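Local coordinates for putative transcriptional regulator protein, LacI family (Rhizobium etli, PDB 3MIZ) that probably acts as a LacI-family transcriptional regulator that binds cis-regulatory DNA, its periplasmic-binding-protein-like part resembling the effector-sensing domains of its relatives, at residues E106-G118 and I273-V285. Residues are numbered along the deposited sequence; the frame is centred on the assembly and turned at random.
Sequences ELLPSIEPDDYQG and IYPGSRVVSCKLV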
# COMPACT_ATOMS: atom_id res chain seq x y z
N GLU A 106 21.49 23.37 1.99
CA GLU A 106 20.68 24.12 2.95
C GLU A 106 19.61 25.03 2.35
O GLU A 106 19.30 26.08 2.92
CB GLU A 106 21.59 24.95 3.86
CG GLU A 106 22.72 24.15 4.49
CD GLU A 106 23.28 24.81 5.73
OE1 GLU A 106 22.58 24.81 6.77
OE2 GLU A 106 24.42 25.34 5.67
N LEU A 107 19.04 24.63 1.22
CA LEU A 107 18.00 25.44 0.60
C LEU A 107 16.77 25.48 1.51
O LEU A 107 16.12 26.52 1.66
CB LEU A 107 17.61 24.85 -0.76
CG LEU A 107 16.63 25.67 -1.60
CD1 LEU A 107 17.31 26.95 -2.09
CD2 LEU A 107 16.17 24.84 -2.79
N LEU A 108 16.45 24.34 2.12
CA LEU A 108 15.29 24.22 3.01
C LEU A 108 15.57 23.19 4.09
O LEU A 108 16.42 22.32 3.91
CB LEU A 108 14.09 23.74 2.22
CG LEU A 108 13.48 24.62 1.13
CD1 LEU A 108 12.57 23.77 0.24
CD2 LEU A 108 12.70 25.75 1.79
N PRO A 109 14.87 23.27 5.23
CA PRO A 109 15.12 22.27 6.27
C PRO A 109 14.61 20.93 5.76
O PRO A 109 13.66 20.87 4.98
CB PRO A 109 14.33 22.80 7.46
CG PRO A 109 13.25 23.62 6.83
CD PRO A 109 13.97 24.33 5.72
N SER A 110 15.24 19.85 6.21
CA SER A 110 14.82 18.53 5.75
C SER A 110 15.03 17.48 6.82
O SER A 110 15.93 17.60 7.66
CB SER A 110 15.59 18.13 4.50
OG SER A 110 16.98 18.07 4.75
N ILE A 111 14.19 16.46 6.79
CA ILE A 111 14.29 15.38 7.75
C ILE A 111 14.10 14.08 6.96
O ILE A 111 13.12 13.92 6.22
CB ILE A 111 13.25 15.56 8.89
CG1 ILE A 111 13.47 14.51 9.97
CG2 ILE A 111 11.83 15.51 8.32
CD1 ILE A 111 12.76 14.83 11.30
N GLU A 112 15.06 13.17 7.10
CA GLU A 112 15.06 11.90 6.39
C GLU A 112 15.39 10.72 7.30
O GLU A 112 15.92 10.90 8.40
CB GLU A 112 16.15 11.90 5.32
CG GLU A 112 16.08 12.99 4.27
CD GLU A 112 17.40 13.07 3.51
OE1 GLU A 112 18.35 13.67 4.06
OE2 GLU A 112 17.49 12.51 2.40
N PRO A 113 15.11 9.49 6.83
CA PRO A 113 15.39 8.28 7.60
C PRO A 113 16.84 7.91 7.29
O PRO A 113 17.38 8.30 6.25
CB PRO A 113 14.41 7.27 7.01
CG PRO A 113 14.40 7.65 5.57
CD PRO A 113 14.33 9.18 5.62
N ASP A 114 17.48 7.16 8.18
CA ASP A 114 18.87 6.78 7.98
C ASP A 114 19.02 5.36 7.41
O ASP A 114 19.28 4.41 8.15
CB ASP A 114 19.62 6.87 9.31
CG ASP A 114 21.11 7.05 9.13
OD1 ASP A 114 21.67 6.53 8.14
OD2 ASP A 114 21.73 7.69 10.00
N ASP A 115 18.86 5.23 6.09
CA ASP A 115 18.99 3.95 5.41
C ASP A 115 20.31 3.27 5.71
O ASP A 115 20.38 2.06 5.92
CB ASP A 115 18.89 4.15 3.89
CG ASP A 115 17.49 4.51 3.46
OD1 ASP A 115 16.75 3.61 3.05
OD2 ASP A 115 17.14 5.70 3.56
N TYR A 116 21.38 4.05 5.70
CA TYR A 116 22.71 3.52 5.95
C TYR A 116 22.82 2.90 7.34
O TYR A 116 23.28 1.77 7.50
CB TYR A 116 23.74 4.64 5.78
CG TYR A 116 25.17 4.15 5.77
CD1 TYR A 116 25.78 3.75 4.58
CD2 TYR A 116 25.90 4.04 6.94
CE1 TYR A 116 27.08 3.26 4.57
CE2 TYR A 116 27.20 3.55 6.94
CZ TYR A 116 27.78 3.16 5.75
OH TYR A 116 29.07 2.67 5.75
N GLN A 117 22.39 3.65 8.36
CA GLN A 117 22.45 3.16 9.73
C GLN A 117 21.60 1.91 9.89
O GLN A 117 22.03 0.93 10.51
CB GLN A 117 21.98 4.26 10.69
CG GLN A 117 21.57 3.78 12.08
CD GLN A 117 20.11 3.39 12.14
OE1 GLN A 117 19.25 4.11 11.64
NE2 GLN A 117 19.81 2.25 12.77
N GLY A 118 20.40 1.94 9.33
CA GLY A 118 19.51 0.79 9.42
C GLY A 118 20.10 -0.47 8.83
O GLY A 118 20.04 -1.53 9.45
N ILE A 273 15.19 28.05 14.42
CA ILE A 273 15.61 26.66 14.35
C ILE A 273 16.52 26.47 13.16
O ILE A 273 16.07 26.44 12.01
CB ILE A 273 14.40 25.70 14.21
CG1 ILE A 273 13.56 25.73 15.48
CG2 ILE A 273 14.89 24.28 13.93
CD1 ILE A 273 14.30 25.27 16.72
N TYR A 274 17.82 26.36 13.42
CA TYR A 274 18.79 26.16 12.35
C TYR A 274 18.25 25.07 11.44
O TYR A 274 18.02 23.94 11.88
CB TYR A 274 20.15 25.76 12.92
CG TYR A 274 20.93 26.91 13.53
CD1 TYR A 274 21.34 27.99 12.74
CD2 TYR A 274 21.27 26.91 14.88
CE1 TYR A 274 22.07 29.04 13.28
CE2 TYR A 274 22.01 27.96 15.43
CZ TYR A 274 22.41 29.02 14.63
OH TYR A 274 23.14 30.06 15.16
N PRO A 275 18.04 25.39 10.15
CA PRO A 275 17.53 24.40 9.20
C PRO A 275 18.41 23.16 9.14
O PRO A 275 18.25 22.24 9.94
CB PRO A 275 17.50 25.17 7.88
CG PRO A 275 18.61 26.16 8.04
CD PRO A 275 18.41 26.63 9.46
N GLY A 276 19.35 23.15 8.20
CA GLY A 276 20.22 22.00 8.09
C GLY A 276 19.41 20.73 7.95
O GLY A 276 18.18 20.78 7.80
N SER A 277 20.09 19.60 8.03
CA SER A 277 19.43 18.31 7.88
C SER A 277 19.38 17.48 9.16
O SER A 277 20.35 17.43 9.92
CB SER A 277 20.14 17.50 6.79
OG SER A 277 19.71 16.16 6.77
N ARG A 278 18.24 16.84 9.39
CA ARG A 278 18.06 15.97 10.53
C ARG A 278 17.89 14.58 9.93
O ARG A 278 17.23 14.43 8.90
CB ARG A 278 16.77 16.30 11.30
CG ARG A 278 16.77 17.61 12.05
CD ARG A 278 15.42 17.78 12.71
NE ARG A 278 15.34 18.98 13.53
CZ ARG A 278 14.26 19.32 14.22
NH1 ARG A 278 13.17 18.55 14.18
NH2 ARG A 278 14.26 20.43 14.96
N VAL A 279 18.51 13.58 10.54
CA VAL A 279 18.36 12.23 10.04
C VAL A 279 17.88 11.36 11.19
O VAL A 279 18.54 11.26 12.23
CB VAL A 279 19.69 11.68 9.47
CG1 VAL A 279 19.45 10.33 8.82
CG2 VAL A 279 20.24 12.65 8.44
N VAL A 280 16.71 10.75 11.03
CA VAL A 280 16.13 9.91 12.06
C VAL A 280 16.49 8.44 11.86
O VAL A 280 16.36 7.89 10.77
CB VAL A 280 14.59 10.06 12.09
CG1 VAL A 280 14.00 9.16 13.17
CG2 VAL A 280 14.22 11.51 12.33
N SER A 281 16.95 7.79 12.93
CA SER A 281 17.35 6.39 12.86
C SER A 281 16.22 5.43 12.52
O SER A 281 15.04 5.73 12.72
CB SER A 281 17.98 5.98 14.20
OG SER A 281 17.05 6.14 15.26
N CYS A 282 16.60 4.27 11.99
CA CYS A 282 15.65 3.22 11.66
C CYS A 282 15.75 2.20 12.79
O CYS A 282 16.85 1.76 13.13
CB CYS A 282 16.02 2.55 10.33
SG CYS A 282 15.87 3.64 8.90
N LYS A 283 14.62 1.84 13.38
CA LYS A 283 14.61 0.89 14.48
C LYS A 283 14.65 -0.55 14.02
O LYS A 283 13.86 -0.97 13.18
CB LYS A 283 13.35 1.10 15.34
CG LYS A 283 13.30 2.43 16.06
CD LYS A 283 11.99 2.60 16.82
CE LYS A 283 11.95 3.91 17.59
NZ LYS A 283 10.64 4.12 18.27
N LEU A 284 15.59 -1.33 14.56
CA LEU A 284 15.67 -2.73 14.21
C LEU A 284 14.51 -3.41 14.94
O LEU A 284 14.40 -3.32 16.16
CB LEU A 284 17.01 -3.32 14.66
CG LEU A 284 17.26 -4.81 14.42
CD1 LEU A 284 16.74 -5.23 13.07
CD2 LEU A 284 18.76 -5.07 14.53
N VAL A 285 13.64 -4.08 14.18
CA VAL A 285 12.49 -4.77 14.76
C VAL A 285 12.79 -6.25 14.73
O VAL A 285 12.72 -6.89 13.68
CB VAL A 285 11.21 -4.49 13.95
CG1 VAL A 285 10.03 -5.21 14.60
CG2 VAL A 285 10.95 -2.99 13.88
O HOH W 1 18.25 20.52 4.47
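Gln-117 meets the backbone of Cys-282 because its CG stands anti to its own N (chi1 162°) and the chain then bends at chi2 (-89°), which lays the carboxamide alongside the Cys-282 main chain. Two bonds fix the amide's rotation: Cys-282 N reaches Gln-117 OE1 at 2.7 Å, and Gln-117 NE2 gives to Cys-282 O at 3.0 Å. Each N-H lies in the plane of the carbonyl that accepts it and on a lone pair, that of Gln-117 OE1 for Cys-282 N and that of Cys-282 O for NE2. NE2 has a second acceptor in Asp-121. At the head of the same helix, Asp-114 serves as N-cap: its OD1 takes Gln-117 N from above the carboxylate plane, 3.0 Å away, while its CB lies 3.5 Å from Val-279 CG1, the two side chains crossing at about a right angle.

Strand 110-113, which leads into the helix, runs parallel to strand 277-280, with 24° between their directions. Their backbone bonds alternate, Arg-278 N to Ser-110 O, Glu-112 N to Arg-278 O, Val-280 N to Glu-112 O (2.8 Å), then Asp-114 N to Val-280 O. On the face carrying Ile-111 and Val-280, CD1 of the former packs on CG2 of the latter at 3.8 Å, and helix 253-268 covers Ile-111 there. Glu-112 is on the other face, its carboxylate bridged to Arg-81. A water joins Leu-108 O to Ser-110 OG.

Strand 277-280 continues toward 283-285, which pairs with 248-250. Such neighbouring crossover segments between two alpha/beta subdomains are typical of the hinge in the periplasmic-binding-protein-like fold of LacI-family regulators.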